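PlyP35 (Listeria phage P35, PDB 6S3Y) is a phage endolysin whose cell-wall-binding domain, the part in this structure, probably anchors the enzyme to the Listeria cell wall. Local coordinates at residues C88-K93 / R125-Y130. Residues are numbered along the deposited sequence; the frame is centred on the assembly and turned at random.
Sequences CWDNKK and RKKTFY
Lys92 lays its CE over one face of the Tyr130 ring, 3.9 Å from the ring centroid and shifted toward the CE1–CZ rim, while Asp90 O sits at the ring's edge. The extended lysine chain (chi3 -178°) places CE there; NZ continues to a salt bridge with Asp115. Phe129 takes the CB of Asp90 over one face, 4.3 Å from centroid to CB. Its edge meets the Arg125 guanidinium face, Phe129 CZ 3.5 Å above that plane, and Cys88 SG approaches obliquely, touching Phe129 CB at 3.6 Å. The Trp89 edge meets Tyr130 O through CE3 at 3.7 Å. Between the backbones, Trp89 and Tyr130 form a single antiparallel hydrogen-bonded pair, Trp89 N to Tyr130 O at 2.9 Å and Tyr130 N to Trp89 O at 2.7 Å, joining strands 78-89 and 128-132 in the second of two probable SH3-like wall-binding regions. Just past it, where strand 78-89 ends, a water donates to both Asp90 O and Thr128 O. The Lys127 chain bends at chi3 (-25°), placing CE beside Asp90; NZ makes a salt bridge to Asp90 OD2 at 2.9 Å, on its anti side and 20° out of the carboxylate plane. Asp98 shares Lys127 NZ and also pairs with Arg125; the two bases would offset repulsion between the acids, probably keeping both carboxylates and Lys127 ionised.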
ATOM      1  N   CYS A  88      -0.237   6.101  -6.221  1.00 14.51           N
ATOM      2  CA  CYS A  88       0.123   7.531  -6.041  1.00 14.83           C
ATOM      3  C   CYS A  88      -1.151   8.361  -6.163  1.00 15.32           C
ATOM      4  O   CYS A  88      -2.141   7.913  -6.836  1.00 14.05           O
ATOM      5  CB  CYS A  88       1.210   7.978  -7.007  1.00 16.21           C
ATOM      6  SG  CYS A  88       0.790   7.680  -8.740  1.00 17.27           S
ATOM      7  N   TRP A  89      -1.157   9.523  -5.512  1.00 14.15           N
ATOM      8  CA  TRP A  89      -2.369  10.362  -5.391  1.00 15.03           C
ATOM      9  C   TRP A  89      -2.074  11.777  -5.895  1.00 15.05           C
ATOM     10  O   TRP A  89      -0.948  12.256  -5.687  1.00 15.15           O
ATOM     11  CB  TRP A  89      -2.799  10.411  -3.925  1.00 15.53           C
ATOM     12  CG  TRP A  89      -3.356   9.128  -3.364  1.00 16.39           C
ATOM     13  CD1 TRP A  89      -4.661   8.783  -3.247  1.00 17.23           C
ATOM     14  CD2 TRP A  89      -2.603   8.075  -2.726  1.00 15.50           C
ATOM     15  NE1 TRP A  89      -4.780   7.590  -2.601  1.00 17.53           N
ATOM     16  CE2 TRP A  89      -3.537   7.129  -2.268  1.00 16.61           C
ATOM     17  CE3 TRP A  89      -1.238   7.840  -2.493  1.00 15.24           C
ATOM     18  CZ2 TRP A  89      -3.163   5.963  -1.601  1.00 16.84           C
ATOM     19  CZ3 TRP A  89      -0.866   6.691  -1.828  1.00 17.74           C
ATOM     20  CH2 TRP A  89      -1.810   5.771  -1.386  1.00 15.48           C
ATOM     21  N   ASP A  90      -3.092  12.453  -6.414  1.00 15.50           N
ATOM     22  CA  ASP A  90      -2.898  13.836  -6.924  1.00 19.12           C
ATOM     23  C   ASP A  90      -2.954  14.823  -5.771  1.00 20.84           C
ATOM     24  O   ASP A  90      -2.831  15.999  -6.032  1.00 19.52           O
ATOM     25  CB  ASP A  90      -3.883  14.177  -8.015  1.00 20.24           C
ATOM     26  CG  ASP A  90      -5.302  14.429  -7.586  1.00 22.77           C
ATOM     27  OD1 ASP A  90      -5.687  14.011  -6.477  1.00 25.38           O
ATOM     28  OD2 ASP A  90      -6.013  14.998  -8.415  1.00 23.05           O
ATOM     29  N   ASN A  91      -3.063  14.363  -4.528  1.00 21.38           N
ATOM     30  CA  ASN A  91      -2.869  15.278  -3.370  1.00 25.49           C
ATOM     31  C   ASN A  91      -2.366  14.511  -2.150  1.00 21.79           C
ATOM     32  O   ASN A  91      -2.453  13.278  -2.136  1.00 23.60           O
ATOM     33  CB  ASN A  91      -4.142  16.090  -3.122  1.00 33.49           C
ATOM     34  CG  ASN A  91      -5.186  15.320  -2.367  1.00 37.30           C
ATOM     35  OD1 ASN A  91      -4.962  14.946  -1.229  1.00 49.58           O
ATOM     36  ND2 ASN A  91      -6.315  15.094  -2.994  1.00 49.03           N
ATOM     37  N   LYS A  92      -1.888  15.227  -1.136  1.00 21.82           N
ATOM     38  CA  LYS A  92      -1.089  14.659  -0.025  1.00 22.05           C
ATOM     39  C   LYS A  92      -1.987  14.089   1.090  1.00 21.88           C
ATOM     40  O   LYS A  92      -1.433  13.705   2.115  1.00 23.96           O
ATOM     41  CB  LYS A  92      -0.122  15.736   0.442  1.00 22.00           C
ATOM     42  CG  LYS A  92       0.804  16.227  -0.645  1.00 23.28           C
ATOM     43  CD  LYS A  92       1.853  17.175  -0.168  1.00 25.17           C
ATOM     44  CE  LYS A  92       2.727  17.686  -1.290  1.00 24.52           C
ATOM     45  NZ  LYS A  92       3.787  18.568  -0.759  1.00 25.87           N
ATOM     46  N   LYS A  93      -3.298  14.017   0.887  1.00 21.22           N
ATOM     47  CA  LYS A  93      -4.221  13.356   1.841  1.00 25.65           C
ATOM     48  C   LYS A  93      -4.154  11.831   1.646  1.00 26.10           C
ATOM     49  O   LYS A  93      -4.486  11.092   2.613  1.00 23.02           O
ATOM     50  CB  LYS A  93      -5.641  13.865   1.625  1.00 29.21           C
ATOM     51  CG  LYS A  93      -5.858  15.340   1.947  1.00 35.05           C
ATOM     52  CD  LYS A  93      -7.381  15.647   1.942  1.00 42.83           C
ATOM     53  CE  LYS A  93      -7.844  16.847   1.118  1.00 51.50           C
ATOM     54  NZ  LYS A  93      -6.943  18.012   1.293  1.00 56.68           N
ATOM     55  N   ARG A 125       0.137  12.873 -18.341  1.00 41.54           N
ATOM     56  CA  ARG A 125      -0.726  13.693 -17.435  1.00 43.21           C
ATOM     57  C   ARG A 125      -0.060  15.074 -17.351  1.00 41.35           C
ATOM     58  O   ARG A 125       1.119  15.181 -17.755  1.00 44.50           O
ATOM     59  CB  ARG A 125      -0.809  13.050 -16.044  1.00 45.45           C
ATOM     60  CG  ARG A 125      -1.019  11.553 -16.065  1.00 45.86           C
ATOM     61  CD  ARG A 125      -2.400  11.220 -16.536  1.00 44.42           C
ATOM     62  NE  ARG A 125      -3.395  11.904 -15.746  1.00 49.60           N
ATOM     63  CZ  ARG A 125      -4.156  11.340 -14.799  1.00 46.20           C
ATOM     64  NH1 ARG A 125      -4.005  10.054 -14.453  1.00 44.19           N
ATOM     65  NH2 ARG A 125      -5.064  12.101 -14.198  1.00 36.45           N
ATOM     66  N   LYS A 126      -0.757  16.113 -16.944  1.00 40.93           N
ATOM     67  CA  LYS A 126      -0.109  17.441 -16.756  1.00 41.56           C
ATOM     68  C   LYS A 126      -0.165  17.757 -15.260  1.00 36.00           C
ATOM     69  O   LYS A 126      -0.433  18.910 -14.861  1.00 33.92           O
ATOM     70  CB  LYS A 126      -0.776  18.480 -17.655  1.00 47.22           C
ATOM     71  CG  LYS A 126      -2.286  18.529 -17.523  1.00 52.37           C
ATOM     72  CD  LYS A 126      -2.963  19.370 -18.585  1.00 54.49           C
ATOM     73  CE  LYS A 126      -4.432  19.023 -18.719  1.00 58.56           C
ATOM     74  NZ  LYS A 126      -5.155  20.051 -19.494  1.00 69.22           N
ATOM     75  N   LYS A 127       0.117  16.764 -14.442  1.00 35.10           N
ATOM     76  CA  LYS A 127      -0.067  16.863 -12.982  1.00 31.81           C
ATOM     77  C   LYS A 127       0.958  16.054 -12.218  1.00 27.80           C
ATOM     78  O   LYS A 127       1.335  15.005 -12.746  1.00 30.39           O
ATOM     79  CB  LYS A 127      -1.351  16.135 -12.666  1.00 33.59           C
ATOM     80  CG  LYS A 127      -2.322  16.998 -11.920  1.00 31.48           C
ATOM     81  CD  LYS A 127      -3.602  16.431 -11.408  1.00 31.04           C
ATOM     82  CE  LYS A 127      -4.261  15.213 -12.012  1.00 31.43           C
ATOM     83  NZ  LYS A 127      -5.539  15.071 -11.278  1.00 32.86           N
ATOM     84  N   THR A 128       1.253  16.508 -11.012  1.00 23.46           N
ATOM     85  CA  THR A 128       2.135  15.818 -10.053  1.00 25.09           C
ATOM     86  C   THR A 128       1.277  14.822  -9.261  1.00 20.61           C
ATOM     87  O   THR A 128       0.206  15.241  -8.761  1.00 18.49           O
ATOM     88  CB  THR A 128       2.811  16.819  -9.110  1.00 26.31           C
ATOM     89  OG1 THR A 128       3.409  17.821  -9.929  1.00 29.18           O
ATOM     90  CG2 THR A 128       3.850  16.149  -8.239  1.00 27.36           C
ATOM     91  N   PHE A 129       1.728  13.577  -9.146  1.00 18.25           N
ATOM     92  CA  PHE A 129       1.176  12.622  -8.161  1.00 17.11           C
ATOM     93  C   PHE A 129       2.203  12.445  -7.039  1.00 16.96           C
ATOM     94  O   PHE A 129       3.378  12.837  -7.195  1.00 15.20           O
ATOM     95  CB  PHE A 129       0.772  11.321  -8.851  1.00 17.11           C
ATOM     96  CG  PHE A 129      -0.438  11.451  -9.728  1.00 17.79           C
ATOM     97  CD1 PHE A 129      -0.356  12.089 -10.962  1.00 18.66           C
ATOM     98  CD2 PHE A 129      -1.685  10.976  -9.310  1.00 19.80           C
ATOM     99  CE1 PHE A 129      -1.483  12.247 -11.749  1.00 18.78           C
ATOM    100  CE2 PHE A 129      -2.804  11.095 -10.121  1.00 20.28           C
ATOM    101  CZ  PHE A 129      -2.696  11.746 -11.327  1.00 19.39           C
ATOM    102  N   TYR A 130       1.739  11.913  -5.904  1.00 17.36           N
ATOM    103  CA  TYR A 130       2.571  11.759  -4.688  1.00 18.22           C
ATOM    104  C   TYR A 130       2.492  10.312  -4.215  1.00 16.73           C
ATOM    105  O   TYR A 130       1.398   9.707  -4.262  1.00 15.54           O
ATOM    106  CB  TYR A 130       2.105  12.734  -3.601  1.00 19.54           C
ATOM    107  CG  TYR A 130       2.170  14.171  -4.046  1.00 19.85           C
ATOM    108  CD1 TYR A 130       3.374  14.856  -4.054  1.00 20.19           C
ATOM    109  CD2 TYR A 130       1.028  14.823  -4.484  1.00 20.35           C
ATOM    110  CE1 TYR A 130       3.444  16.167  -4.498  1.00 20.21           C
ATOM    111  CE2 TYR A 130       1.087  16.134  -4.942  1.00 21.58           C
ATOM    112  CZ  TYR A 130       2.285  16.814  -4.910  1.00 21.10           C
ATOM    113  OH  TYR A 130       2.329  18.093  -5.363  1.00 24.44           O
TER
HETATM  114  O   HOH W   1      -1.524  17.125  -8.095  1.00 22.77           O